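PDB 4F06: extracellular ligand-binding receptor from Rhodopseudomonas palustris, which probably captures p-hydroxybenzoate and related lignin-derived aromatic acids in the periplasm and hands them to an ABC transporter for uptake. Local coordinates for residues Pro206-Phe211 / Gly231-Glu236; Gly78-Pro83 / Leu202-Pro207; Gln125-Ala130 / Met197-Leu202; Thr119-Phe124 / Ser251-Ala256. All coordinates share one frame; numbering follows the deposited sequence.

Contact 1: Pro206-Phe211 / Gly231-Glu236. With PHB (p-hydroxybenzoic acid), chain B.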
loop_
_atom_site.group_PDB
_atom_site.type_symbol
_atom_site.label_atom_id
_atom_site.label_comp_id
_atom_site.label_asym_id
_atom_site.label_seq_id
_atom_site.Cartn_x
_atom_site.Cartn_y
_atom_site.Cartn_z
ATOM N N PRO A 206 1.872 -11.284 8.717
ATOM C CA PRO A 206 2.788 -12.091 9.547
ATOM C C PRO A 206 4.286 -11.905 9.236
ATOM O O PRO A 206 5.103 -11.867 10.175
ATOM C CB PRO A 206 2.340 -13.526 9.268
ATOM C CG PRO A 206 0.846 -13.353 9.061
ATOM C CD PRO A 206 0.716 -12.081 8.242
ATOM N N PRO A 207 4.681 -11.706 7.952
ATOM C CA PRO A 207 6.128 -11.577 7.716
ATOM C C PRO A 207 6.723 -10.349 8.409
ATOM O O PRO A 207 7.830 -10.423 8.974
ATOM C CB PRO A 207 6.219 -11.408 6.187
ATOM C CG PRO A 207 5.011 -12.195 5.697
ATOM C CD PRO A 207 3.931 -11.789 6.674
ATOM N N THR A 208 6.012 -9.208 8.372
ATOM C CA THR A 208 6.532 -8.009 9.017
ATOM C C THR A 208 6.585 -8.144 10.529
ATOM O O THR A 208 7.534 -7.658 11.172
ATOM C CB THR A 208 5.753 -6.771 8.548
ATOM O OG1 THR A 208 4.338 -6.950 8.713
ATOM C CG2 THR A 208 5.992 -6.491 7.056
ATOM N N LEU A 209 5.573 -8.768 11.108
ATOM C CA LEU A 209 5.593 -8.962 12.544
ATOM C C LEU A 209 6.799 -9.840 12.948
ATOM O O LEU A 209 7.512 -9.568 13.928
ATOM C CB LEU A 209 4.283 -9.609 13.009
ATOM C CG LEU A 209 4.165 -9.672 14.560
ATOM C CD1 LEU A 209 4.150 -8.274 15.169
ATOM C CD2 LEU A 209 2.887 -10.364 14.977
ATOM N N GLY A 210 7.004 -10.921 12.205
ATOM C CA GLY A 210 8.143 -11.816 12.496
ATOM C C GLY A 210 9.467 -11.152 12.348
ATOM O O GLY A 210 10.350 -11.332 13.180
ATOM N N PHE A 211 9.632 -10.364 11.290
ATOM C CA PHE A 211 10.919 -9.714 11.051
ATOM C C PHE A 211 11.211 -8.722 12.187
ATOM O O PHE A 211 12.303 -8.734 12.732
ATOM C CB PHE A 211 10.904 -9.000 9.674
ATOM C CG PHE A 211 12.227 -8.380 9.316
ATOM C CD1 PHE A 211 12.591 -7.129 9.804
ATOM C CD2 PHE A 211 13.106 -9.061 8.465
ATOM C CE1 PHE A 211 13.847 -6.609 9.449
ATOM C CE2 PHE A 211 14.316 -8.516 8.081
ATOM C CZ PHE A 211 14.697 -7.275 8.586
ATOM N N GLY A 231 6.473 1.778 5.355
ATOM C CA GLY A 231 5.402 1.672 6.371
ATOM C C GLY A 231 4.682 0.336 6.368
ATOM O O GLY A 231 3.994 0.015 7.332
ATOM N N ASP A 232 4.875 -0.478 5.330
ATOM C CA ASP A 232 4.359 -1.850 5.310
ATOM C C ASP A 232 4.783 -2.622 6.540
ATOM O O ASP A 232 4.092 -3.557 6.947
ATOM C CB ASP A 232 4.917 -2.545 4.068
ATOM C CG ASP A 232 4.613 -1.738 2.831
ATOM O OD1 ASP A 232 3.492 -1.822 2.314
ATOM O OD2 ASP A 232 5.498 -0.947 2.427
ATOM N N VAL A 233 5.940 -2.271 7.088
ATOM C CA VAL A 233 6.559 -3.085 8.135
ATOM C C VAL A 233 6.042 -2.742 9.535
ATOM O O VAL A 233 6.261 -3.518 10.467
ATOM C CB VAL A 233 8.094 -2.968 7.989
ATOM C CG1 VAL A 233 8.818 -3.775 9.066
ATOM C CG2 VAL A 233 8.542 -3.391 6.583
ATOM N N VAL A 234 5.332 -1.607 9.677
ATOM C CA VAL A 234 4.885 -1.115 10.975
ATOM C C VAL A 234 3.437 -0.652 10.911
ATOM O O VAL A 234 3.045 0.325 11.517
ATOM C CB VAL A 234 5.804 -0.030 11.538
ATOM C CG1 VAL A 234 7.134 -0.630 11.990
ATOM C CG2 VAL A 234 6.027 1.076 10.515
ATOM N N THR A 235 2.591 -1.408 10.233
ATOM C CA THR A 235 1.177 -1.051 10.174
ATOM C C THR A 235 0.563 -0.971 11.558
ATOM O O THR A 235 0.887 -1.739 12.474
ATOM C CB THR A 235 0.343 -1.925 9.248
ATOM O OG1 THR A 235 0.356 -3.266 9.703
ATOM C CG2 THR A 235 0.872 -1.841 7.808
ATOM N N GLU A 236 -0.352 -0.004 11.727
ATOM C CA GLU A 236 -0.842 0.358 13.045
ATOM C C GLU A 236 -1.390 -0.819 13.846
ATOM O O GLU A 236 -1.132 -0.892 15.051
ATOM C CB GLU A 236 -1.818 1.541 12.955
ATOM C CG GLU A 236 -1.104 2.870 12.709
ATOM C CD GLU A 236 -0.854 3.164 11.237
ATOM O OE1 GLU A 236 -1.088 2.290 10.321
ATOM O OE2 GLU A 236 -0.404 4.290 10.977
HETATM C "C1'" PHB B . 2.458 -6.233 -3.043
HETATM O "O1'" PHB B . 2.585 -5.436 -3.982
HETATM O "O2'" PHB B . 2.440 -7.500 -3.211
HETATM C C1 PHB B . 2.384 -5.674 -1.657
HETATM C C2 PHB B . 2.952 -4.418 -1.368
HETATM C C3 PHB B . 2.930 -3.925 -0.085
HETATM C C4 PHB B . 2.385 -4.668 0.941
HETATM C C5 PHB B . 1.831 -5.905 0.679
HETATM C C6 PHB B . 1.835 -6.429 -0.608
HETATM O O4 PHB B . 2.385 -4.250 2.222
HETATM O O HOH W 1 2.880 -4.196 9.273
HETATM O O HOH W 2 5.785 -5.475 12.346
#
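Water 1 is gripped from both segments: it donates to the carbonyl O of Asp-232 at 2.7 Å and more loosely to Thr-208 OG1 at 3.2 Å, while it accepts from Thr-235 N at 3.0 Å. The threonine hydroxyl also bonds Gly-205 O at the start of its own helix. A second water repeats the bridge one step along, strongly to Val-233 O (2.8 Å from its oxygen) and weakly to Thr-208 O. Between the two bridged sites the segments touch directly. Thr-208 turns OG1 to the water and leaves its methyl, CG2, anti to the carbonyl carbon (OG1 chi1 53°), where it lies 3.5 Å from Asp-232 O and 4.0 Å from Val-233 CG2. Threonine suits the place because one branch is polar and the other greasy; beta-branched Val-233 fills the space beside that methyl. The helix 206-217 is thereby seated on the 3-10 turn that follows strand 226-230, two pieces of the Rossmann-like lobe of a periplasmic binding protein. The turn sends the Asp-232 carboxylate away from the helix, into the pocket, where OD1 accepts from O4 of p-hydroxybenzoic acid at 2.7 Å and also bonds Tyr-253 OH. Thr-230 OG1 bonds the other oxygen, OD2. With hydroxyl groups at both oxygens, the group is probably ionised and well suited to select a ligand carrying a phenolic proton.

Contact 2: Gly78-Pro83 / Leu202-Pro207. With PHB (p-hydroxybenzoic acid), chain B.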
loop_
_atom_site.group_PDB
_atom_site.type_symbol
_atom_site.label_atom_id
_atom_site.label_comp_id
_atom_site.label_asym_id
_atom_site.label_seq_id
_atom_site.Cartn_x
_atom_site.Cartn_y
_atom_site.Cartn_z
ATOM N N GLY A 78 -9.114 -3.554 -5.918
ATOM C CA GLY A 78 -8.514 -4.263 -4.784
ATOM C C GLY A 78 -7.112 -4.688 -5.105
ATOM O O GLY A 78 -6.289 -3.871 -5.574
ATOM N N LEU A 79 -6.853 -5.986 -4.900
ATOM C CA LEU A 79 -5.594 -6.682 -5.259
ATOM C C LEU A 79 -4.493 -6.337 -4.281
ATOM O O LEU A 79 -3.715 -5.373 -4.468
ATOM C CB LEU A 79 -5.179 -6.504 -6.742
ATOM C CG LEU A 79 -6.100 -7.126 -7.803
ATOM C CD1 LEU A 79 -6.146 -8.654 -7.634
ATOM C CD2 LEU A 79 -7.488 -6.503 -7.879
ATOM N N TYR A 80 -4.413 -7.136 -3.226
ATOM C CA TYR A 80 -3.383 -6.926 -2.225
ATOM C C TYR A 80 -1.967 -7.227 -2.788
ATOM O O TYR A 80 -1.037 -6.420 -2.621
ATOM C CB TYR A 80 -3.656 -7.804 -1.000
ATOM C CG TYR A 80 -2.820 -7.434 0.199
ATOM C CD1 TYR A 80 -2.944 -6.165 0.781
ATOM C CD2 TYR A 80 -1.893 -8.340 0.745
ATOM C CE1 TYR A 80 -2.152 -5.802 1.873
ATOM C CE2 TYR A 80 -1.123 -8.011 1.869
ATOM C CZ TYR A 80 -1.250 -6.738 2.413
ATOM O OH TYR A 80 -0.491 -6.308 3.489
ATOM N N PHE A 81 -1.811 -8.398 -3.432
ATOM C CA PHE A 81 -0.493 -8.840 -3.862
ATOM C C PHE A 81 -0.199 -8.518 -5.328
ATOM O O PHE A 81 -1.035 -8.780 -6.211
ATOM C CB PHE A 81 -0.353 -10.357 -3.639
ATOM C CG PHE A 81 -0.319 -10.767 -2.167
ATOM C CD1 PHE A 81 0.806 -10.455 -1.409
ATOM C CD2 PHE A 81 -1.369 -11.459 -1.586
ATOM C CE1 PHE A 81 0.882 -10.828 -0.077
ATOM C CE2 PHE A 81 -1.286 -11.839 -0.245
ATOM C CZ PHE A 81 -0.151 -11.537 0.513
ATOM N N THR A 82 1.024 -8.098 -5.545
ATOM C CA THR A 82 1.480 -7.840 -6.924
ATOM C C THR A 82 1.196 -8.978 -7.918
ATOM O O THR A 82 0.655 -8.716 -8.973
ATOM C CB THR A 82 2.968 -7.446 -6.919
ATOM O OG1 THR A 82 3.113 -6.102 -6.487
ATOM C CG2 THR A 82 3.610 -7.566 -8.302
ATOM N N PRO A 83 1.588 -10.235 -7.623
ATOM C CA PRO A 83 1.368 -11.303 -8.612
ATOM C C PRO A 83 -0.089 -11.500 -8.956
ATOM O O PRO A 83 -0.424 -11.947 -10.045
ATOM C CB PRO A 83 2.015 -12.560 -7.962
ATOM C CG PRO A 83 2.186 -12.186 -6.497
ATOM C CD PRO A 83 2.466 -10.703 -6.530
ATOM N N LEU A 202 8.770 -6.135 3.765
ATOM C CA LEU A 202 8.065 -7.402 3.575
ATOM C C LEU A 202 6.597 -6.982 3.471
ATOM O O LEU A 202 6.208 -5.936 3.987
ATOM C CB LEU A 202 8.254 -8.364 4.760
ATOM C CG LEU A 202 9.683 -8.574 5.282
ATOM C CD1 LEU A 202 10.062 -7.539 6.332
ATOM C CD2 LEU A 202 9.793 -9.961 5.871
ATOM N N PRO A 203 5.721 -7.792 2.864
ATOM C CA PRO A 203 4.294 -7.416 2.780
ATOM C C PRO A 203 3.710 -7.382 4.189
ATOM O O PRO A 203 3.990 -8.257 5.050
ATOM C CB PRO A 203 3.670 -8.558 1.955
ATOM C CG PRO A 203 4.640 -9.709 2.118
ATOM C CD PRO A 203 6.024 -9.069 2.197
ATOM N N ALA A 204 2.897 -6.357 4.446
ATOM C CA ALA A 204 2.307 -6.205 5.789
ATOM C C ALA A 204 1.485 -7.428 6.133
ATOM O O ALA A 204 0.705 -7.951 5.341
ATOM C CB ALA A 204 1.465 -4.969 5.807
ATOM N N GLY A 205 1.689 -7.937 7.349
ATOM C CA GLY A 205 1.076 -9.181 7.814
ATOM C C GLY A 205 2.064 -9.960 8.637
ATOM O O GLY A 205 3.023 -9.390 9.179
ATOM N N PRO A 206 1.872 -11.284 8.717
ATOM C CA PRO A 206 2.788 -12.091 9.547
ATOM C C PRO A 206 4.286 -11.905 9.236
ATOM O O PRO A 206 5.103 -11.867 10.175
ATOM C CB PRO A 206 2.340 -13.526 9.268
ATOM C CG PRO A 206 0.846 -13.353 9.061
ATOM C CD PRO A 206 0.716 -12.081 8.242
ATOM N N PRO A 207 4.681 -11.706 7.952
ATOM C CA PRO A 207 6.128 -11.577 7.716
ATOM C C PRO A 207 6.723 -10.349 8.409
ATOM O O PRO A 207 7.830 -10.423 8.974
ATOM C CB PRO A 207 6.219 -11.408 6.187
ATOM C CG PRO A 207 5.011 -12.195 5.697
ATOM C CD PRO A 207 3.931 -11.789 6.674
HETATM C "C1'" PHB B . 2.458 -6.233 -3.043
HETATM O "O1'" PHB B . 2.585 -5.436 -3.982
HETATM O "O2'" PHB B . 2.440 -7.500 -3.211
HETATM C C1 PHB B . 2.384 -5.674 -1.657
HETATM C C2 PHB B . 2.952 -4.418 -1.368
HETATM C C3 PHB B . 2.930 -3.925 -0.085
HETATM C C4 PHB B . 2.385 -4.668 0.941
HETATM C C5 PHB B . 1.831 -5.905 0.679
HETATM C C6 PHB B . 1.835 -6.429 -0.608
HETATM O O4 PHB B . 2.385 -4.250 2.222
#
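Tyr-80 reaches across to Ala-204, and here the contact is tight: its OH donates to Ala-204 O at 2.7 Å and sits 3.3 Å from Ala-204 CB, a fit that a small side chain allows. The bond meets the carbonyl at a C=O...donor angle of 117°, tilted out of the carbonyl plane. CG lies anti to the backbone N of Tyr-80 (chi1 -167°), which extends the ring across the gap with one face turned to the bound p-hydroxybenzoic acid. The two segments come from the two lobes of a periplasmic binding protein, and the ligand bridges the cleft between them. Its carboxylate meets the first turn of helix 82-88, where Thr-82 N donates to O2' at 2.8 Å and Thr-82 OG1 to O1' at 2.6 Å; its phenolic O4 takes a nearly straight bond from Ala-204 N at 3.1 Å. Pro-203 lays CB 3.5 Å from ligand C5, a rigid apolar residue against an aromatic ring. The other half is looser. Phe-81 approaches Pro-203 edge-on and at about a right angle, with CE1 4.1 Å from CB, and the flanking Tyr-18 and Tyr-149 keep even this side within the protein.

Contact 3: Gln125-Ala130 / Met197-Leu202. With PHB (p-hydroxybenzoic acid), chain B.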
loop_
_atom_site.group_PDB
_atom_site.type_symbol
_atom_site.label_atom_id
_atom_site.label_comp_id
_atom_site.label_asym_id
_atom_site.label_seq_id
_atom_site.Cartn_x
_atom_site.Cartn_y
_atom_site.Cartn_z
ATOM N N GLN A 125 8.095 4.873 -4.798
ATOM C CA GLN A 125 7.553 6.114 -4.267
ATOM C C GLN A 125 7.875 6.293 -2.777
ATOM O O GLN A 125 8.307 7.367 -2.363
ATOM C CB GLN A 125 6.045 6.109 -4.491
ATOM C CG GLN A 125 5.325 7.414 -4.125
ATOM C CD GLN A 125 3.876 7.304 -4.572
ATOM O OE1 GLN A 125 3.199 6.278 -4.334
ATOM N NE2 GLN A 125 3.388 8.333 -5.242
ATOM N N ASN A 126 7.705 5.235 -1.976
ATOM C CA ASN A 126 8.005 5.304 -0.547
ATOM C C ASN A 126 9.482 5.062 -0.242
ATOM O O ASN A 126 9.996 5.559 0.779
ATOM C CB ASN A 126 7.158 4.307 0.259
ATOM C CG ASN A 126 5.688 4.699 0.376
ATOM O OD1 ASN A 126 4.756 3.821 0.335
ATOM N ND2 ASN A 126 5.466 5.965 0.573
ATOM N N THR A 127 10.201 4.324 -1.098
ATOM C CA THR A 127 11.596 3.956 -0.785
ATOM C C THR A 127 12.596 5.060 -1.087
ATOM O O THR A 127 13.598 5.210 -0.371
ATOM C CB THR A 127 11.976 2.665 -1.538
ATOM O OG1 THR A 127 11.156 1.605 -1.072
ATOM C CG2 THR A 127 13.445 2.287 -1.279
ATOM N N VAL A 128 12.372 5.839 -2.151
ATOM C CA VAL A 128 13.346 6.916 -2.443
ATOM C C VAL A 128 13.462 7.848 -1.217
ATOM O O VAL A 128 14.590 8.173 -0.825
ATOM C CB VAL A 128 12.940 7.611 -3.759
ATOM C CG1 VAL A 128 13.635 8.973 -3.912
ATOM C CG2 VAL A 128 13.281 6.694 -4.947
ATOM N N PRO A 129 12.341 8.287 -0.582
ATOM C CA PRO A 129 12.519 9.081 0.647
ATOM C C PRO A 129 13.217 8.332 1.784
ATOM O O PRO A 129 13.948 8.960 2.548
ATOM C CB PRO A 129 11.069 9.478 1.005
ATOM C CG PRO A 129 10.398 9.585 -0.354
ATOM C CD PRO A 129 10.954 8.366 -1.081
ATOM N N ALA A 130 12.994 7.021 1.919
ATOM C CA ALA A 130 13.677 6.261 2.966
ATOM C C ALA A 130 15.173 6.351 2.773
ATOM O O ALA A 130 15.906 6.491 3.773
ATOM C CB ALA A 130 13.234 4.806 2.966
HETATM N N MSE A 197 22.648 0.274 9.771
HETATM C CA MSE A 197 21.226 0.439 9.576
HETATM C C MSE A 197 20.757 -0.686 8.654
HETATM O O MSE A 197 21.503 -1.130 7.744
HETATM C CB MSE A 197 20.915 1.807 8.947
HETATM C CG MSE A 197 19.424 2.081 8.702
HETATM SE SE MSE A 197 19.091 3.845 8.027
HETATM C CE MSE A 197 19.493 4.820 9.665
ATOM N N ILE A 198 19.528 -1.145 8.873
ATOM C CA ILE A 198 18.825 -2.071 7.967
ATOM C C ILE A 198 17.774 -1.280 7.224
ATOM O O ILE A 198 17.119 -0.411 7.823
ATOM C CB ILE A 198 18.095 -3.129 8.825
ATOM C CG1 ILE A 198 19.101 -4.029 9.552
ATOM C CG2 ILE A 198 17.172 -3.990 7.972
ATOM C CD1 ILE A 198 18.461 -4.765 10.718
ATOM N N PHE A 199 17.624 -1.579 5.935
ATOM C CA PHE A 199 16.432 -1.153 5.201
ATOM C C PHE A 199 15.647 -2.400 4.833
ATOM O O PHE A 199 16.225 -3.338 4.279
ATOM C CB PHE A 199 16.770 -0.378 3.918
ATOM C CG PHE A 199 15.547 -0.158 3.077
ATOM C CD1 PHE A 199 14.543 0.737 3.504
ATOM C CD2 PHE A 199 15.364 -0.879 1.909
ATOM C CE1 PHE A 199 13.375 0.904 2.767
ATOM C CE2 PHE A 199 14.201 -0.710 1.162
ATOM C CZ PHE A 199 13.218 0.186 1.577
ATOM N N THR A 200 14.349 -2.420 5.140
ATOM C CA THR A 200 13.540 -3.592 4.864
ATOM C C THR A 200 12.165 -3.285 4.321
ATOM O O THR A 200 11.534 -2.257 4.617
ATOM C CB THR A 200 13.449 -4.482 6.142
ATOM O OG1 THR A 200 12.882 -5.762 5.827
ATOM C CG2 THR A 200 12.579 -3.831 7.168
ATOM N N PHE A 201 11.703 -4.227 3.503
ATOM C CA PHE A 201 10.311 -4.361 3.124
ATOM C C PHE A 201 9.926 -5.845 3.162
ATOM O O PHE A 201 10.685 -6.683 2.631
ATOM C CB PHE A 201 10.057 -3.899 1.668
ATOM C CG PHE A 201 8.752 -4.434 1.114
ATOM C CD1 PHE A 201 7.504 -3.892 1.473
ATOM C CD2 PHE A 201 8.771 -5.557 0.262
ATOM C CE1 PHE A 201 6.321 -4.431 1.032
ATOM C CE2 PHE A 201 7.569 -6.100 -0.191
ATOM C CZ PHE A 201 6.347 -5.551 0.186
ATOM N N LEU A 202 8.770 -6.135 3.765
ATOM C CA LEU A 202 8.065 -7.402 3.575
ATOM C C LEU A 202 6.597 -6.982 3.471
ATOM O O LEU A 202 6.208 -5.936 3.987
ATOM C CB LEU A 202 8.254 -8.364 4.760
ATOM C CG LEU A 202 9.683 -8.574 5.282
ATOM C CD1 LEU A 202 10.062 -7.539 6.332
ATOM C CD2 LEU A 202 9.793 -9.961 5.871
HETATM C "C1'" PHB B . 2.458 -6.233 -3.043
HETATM O "O1'" PHB B . 2.585 -5.436 -3.982
HETATM O "O2'" PHB B . 2.440 -7.500 -3.211
HETATM C C1 PHB B . 2.384 -5.674 -1.657
HETATM C C2 PHB B . 2.952 -4.418 -1.368
HETATM C C3 PHB B . 2.930 -3.925 -0.085
HETATM C C4 PHB B . 2.385 -4.668 0.941
HETATM C C5 PHB B . 1.831 -5.905 0.679
HETATM C C6 PHB B . 1.835 -6.429 -0.608
HETATM O O4 PHB B . 2.385 -4.250 2.222
#
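Apolar packing carries this contact: the Phe-199 ring meets Thr-127 and Ala-130, one helical turn apart on the same side of helix 123-136. The ring's CZ lies 3.6 Å from the Thr-127 methyl, CG2, and its CE1 3.9 Å from Ala-130 CB. Phenylalanine and threonine side chains cross at about a right angle, and it is the far end of the ring, CZ, that meets the threonine. Phe-199 holds CG anti to its backbone N (chi1 170°), which sends the ring straight out from the strand to span a backbone separation of 8.2 Å between Phe-199 CA and Ala-130 CA. A long flat residue on the strand is thus matched by short ones on the helix.

No hydrogen bond joins the segments. The Thr-127 hydroxyl also lies near the ring, with OG1 3.6 Å from CZ, but it is satisfied by Met-123 O one turn back, an arrangement that lets a threonine sit in a greasy interface. Aromatic contacts extend from the strand: Phe-199 stacks on Phe-159, and Phe-201, two residues on, turns its ring edge to p-hydroxybenzoic acid, with CE1 3.6 Å from ligand C3.

Strand 197-201 runs parallel between strands 141-147 and 226-230. Helices 123-136 and 150-165 pack on the face that carries Phe-199, whereas Ile-198 and Thr-200 point the other way, to helix 206-217, giving the alpha/beta/alpha layering of this lobe.

Contact 4: Thr119-Phe124 / Ser251-Ala256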
loop_
_atom_site.group_PDB
_atom_site.type_symbol
_atom_site.label_atom_id
_atom_site.label_comp_id
_atom_site.label_asym_id
_atom_site.label_seq_id
_atom_site.Cartn_x
_atom_site.Cartn_y
_atom_site.Cartn_z
ATOM N N THR A 119 -4.619 3.682 -6.430
ATOM C CA THR A 119 -4.833 4.656 -5.340
ATOM C C THR A 119 -4.061 4.242 -4.085
ATOM O O THR A 119 -4.290 4.848 -3.010
ATOM C CB THR A 119 -6.335 4.791 -4.997
ATOM O OG1 THR A 119 -6.832 3.486 -4.701
ATOM C CG2 THR A 119 -7.111 5.385 -6.173
ATOM N N SER A 120 -3.135 3.294 -4.207
ATOM C CA SER A 120 -2.351 2.897 -3.043
ATOM C C SER A 120 -1.020 3.645 -3.027
ATOM O O SER A 120 -0.969 4.782 -2.515
ATOM C CB SER A 120 -2.193 1.374 -2.985
ATOM O OG SER A 120 -1.567 0.910 -4.204
ATOM N N PHE A 121 0.046 3.066 -3.618
ATOM C CA PHE A 121 1.420 3.592 -3.509
ATOM C C PHE A 121 2.253 2.722 -4.399
ATOM O O PHE A 121 1.819 1.633 -4.816
ATOM C CB PHE A 121 1.942 3.566 -2.036
ATOM C CG PHE A 121 1.877 2.172 -1.393
ATOM C CD1 PHE A 121 0.634 1.735 -0.871
ATOM C CD2 PHE A 121 2.986 1.338 -1.308
ATOM C CE1 PHE A 121 0.535 0.479 -0.239
ATOM C CE2 PHE A 121 2.893 0.083 -0.691
ATOM C CZ PHE A 121 1.670 -0.341 -0.192
ATOM N N THR A 122 3.486 3.148 -4.653
ATOM C CA THR A 122 4.505 2.209 -5.182
ATOM C C THR A 122 5.675 2.079 -4.233
ATOM O O THR A 122 5.906 2.921 -3.339
ATOM C CB THR A 122 5.029 2.514 -6.611
ATOM O OG1 THR A 122 5.973 3.586 -6.541
ATOM C CG2 THR A 122 3.889 2.801 -7.555
HETATM N N MSE A 123 6.413 0.995 -4.380
HETATM C CA MSE A 123 7.598 0.800 -3.571
HETATM C C MSE A 123 8.652 1.866 -3.829
HETATM O O MSE A 123 9.235 2.404 -2.909
HETATM C CB MSE A 123 8.179 -0.590 -3.797
HETATM C CG MSE A 123 7.173 -1.712 -3.487
HETATM SE SE MSE A 123 6.390 -1.623 -1.711
HETATM C CE MSE A 123 8.021 -1.490 -0.705
ATOM N N PHE A 124 8.907 2.191 -5.100
ATOM C CA PHE A 124 9.835 3.286 -5.374
ATOM C C PHE A 124 9.401 4.608 -4.742
ATOM O O PHE A 124 10.227 5.373 -4.231
ATOM C CB PHE A 124 9.921 3.496 -6.900
ATOM C CG PHE A 124 11.076 2.784 -7.551
ATOM C CD1 PHE A 124 10.978 1.423 -7.905
ATOM C CD2 PHE A 124 12.251 3.476 -7.929
ATOM C CE1 PHE A 124 12.055 0.792 -8.533
ATOM C CE2 PHE A 124 13.297 2.811 -8.569
ATOM C CZ PHE A 124 13.197 1.470 -8.867
ATOM N N SER A 251 10.048 4.738 9.597
ATOM C CA SER A 251 9.498 4.252 8.340
ATOM C C SER A 251 9.084 5.398 7.469
ATOM O O SER A 251 8.713 6.465 7.980
ATOM C CB SER A 251 8.302 3.313 8.607
ATOM O OG SER A 251 7.234 3.993 9.255
ATOM N N THR A 252 9.030 5.170 6.154
ATOM C CA THR A 252 8.458 6.134 5.236
ATOM C C THR A 252 7.174 5.550 4.658
ATOM O O THR A 252 7.113 4.379 4.273
ATOM C CB THR A 252 9.444 6.549 4.136
ATOM O OG1 THR A 252 9.972 5.351 3.554
ATOM C CG2 THR A 252 10.556 7.425 4.723
ATOM N N TYR A 253 6.141 6.366 4.564
ATOM C CA TYR A 253 4.886 5.879 4.043
ATOM C C TYR A 253 3.974 7.030 3.714
ATOM O O TYR A 253 4.099 8.153 4.258
ATOM C CB TYR A 253 4.158 4.990 5.048
ATOM C CG TYR A 253 3.465 3.745 4.508
ATOM C CD1 TYR A 253 4.048 2.963 3.475
ATOM C CD2 TYR A 253 2.297 3.240 5.118
ATOM C CE1 TYR A 253 3.487 1.749 3.067
ATOM C CE2 TYR A 253 1.764 2.006 4.761
ATOM C CZ TYR A 253 2.354 1.270 3.747
ATOM O OH TYR A 253 1.793 0.049 3.413
ATOM N N HIS A 254 3.005 6.745 2.856
ATOM C CA HIS A 254 2.035 7.721 2.357
ATOM C C HIS A 254 0.823 7.919 3.281
ATOM O O HIS A 254 0.049 8.839 3.072
ATOM C CB HIS A 254 1.563 7.268 0.957
ATOM C CG HIS A 254 0.971 5.910 1.032
ATOM N ND1 HIS A 254 1.718 4.797 1.367
ATOM C CD2 HIS A 254 -0.346 5.507 0.951
ATOM C CE1 HIS A 254 0.886 3.747 1.496
ATOM N NE2 HIS A 254 -0.373 4.158 1.227
ATOM N N TYR A 255 0.644 7.056 4.275
ATOM C CA TYR A 255 -0.504 7.189 5.163
ATOM C C TYR A 255 -0.139 6.746 6.560
ATOM O O TYR A 255 0.435 5.664 6.743
ATOM C CB TYR A 255 -1.737 6.379 4.667
ATOM C CG TYR A 255 -2.943 6.562 5.588
ATOM C CD1 TYR A 255 -3.554 7.816 5.704
ATOM C CD2 TYR A 255 -3.417 5.522 6.408
ATOM C CE1 TYR A 255 -4.623 8.022 6.571
ATOM C CE2 TYR A 255 -4.521 5.734 7.256
ATOM C CZ TYR A 255 -5.076 6.990 7.363
ATOM O OH TYR A 255 -6.128 7.184 8.237
ATOM N N ALA A 256 -0.590 7.528 7.544
ATOM C CA ALA A 256 -0.592 7.131 8.959
ATOM C C ALA A 256 -1.976 7.383 9.531
ATOM O O ALA A 256 -2.575 8.426 9.250
ATOM C CB ALA A 256 0.454 7.899 9.789
#
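Phe-121 makes two different aromatic pairings, one with His-254 and one with Tyr-253, and the three side chains form a cluster. Toward Tyr-253 the pairing is edge-to-face: the tyrosine edge is directed at the phenylalanine face, with ring centroids 5.3 Å apart and planes at 57°. Tyr-253 OH lies 3.6 Å from Phe-121 CZ. Toward His-254 the planes are nearly parallel, at 24°, but the rings are slid so far that they scarcely overlap, with centroids 4.5 Å apart. Third, His-254 CE1 lies over the centre of the Tyr-253 ring, 3.5 Å above its plane.

A CH-pi contact accompanies the slid pair. Phe-121 CB stands over the imidazole face, 3.8 Å from its centroid and 17° off the ring normal. Both Phe-121 and His-254 place CG between their own backbone N and carbonyl carbon, which folds each ring back beside its chain and sets the imidazole face against Phe-121 CB.

The polar atoms find partners outside this pair of segments. Ser-120 O, 3.6 Å from His-254 CD2, is bonded by Gln-338 NE2, and His-254 ND1 has a weak bond to Asn-126 OD1. Thr-122 caps helix 123-136, bonding Gln-125 N through OG1.

Segment 119-124 is where the chain leaves the sheet ending in strand 116-118 and crosses to the other lobe; strand 250-253 belongs to the second sheet. Phe-121 also touches p-hydroxybenzoic acid, and Tyr-253 OH bonds Asp-232 OD1, the acceptor of the ligand phenol. The cluster is therefore at once pocket wall and second shell, in which the tyrosine hydroxyl probably steadies the aspartate.

Overall arrangement
The contacts lie at or behind the cleft between the two lobes, with centres 10 to 16 Å apart. Contact 2 spans the cleft, contact 4 lies where the chain first crosses it, and contacts 1 and 3 lie within the second lobe. Contacts 3 and 4 use helix 123-136; contacts 1 and 2 use helix 206-217, which follows the strand of contact 3. Along the chain, contacts 1 and 3 nest in series within the loop closed by contact 4, while contacts 2 and 4 interleave. Contacts 1 and 4 meet through Gly-231 N and Thr-252 O. Residues distant in sequence are thus gathered round one aromatic ligand, which touches a residue in a segment of each contact.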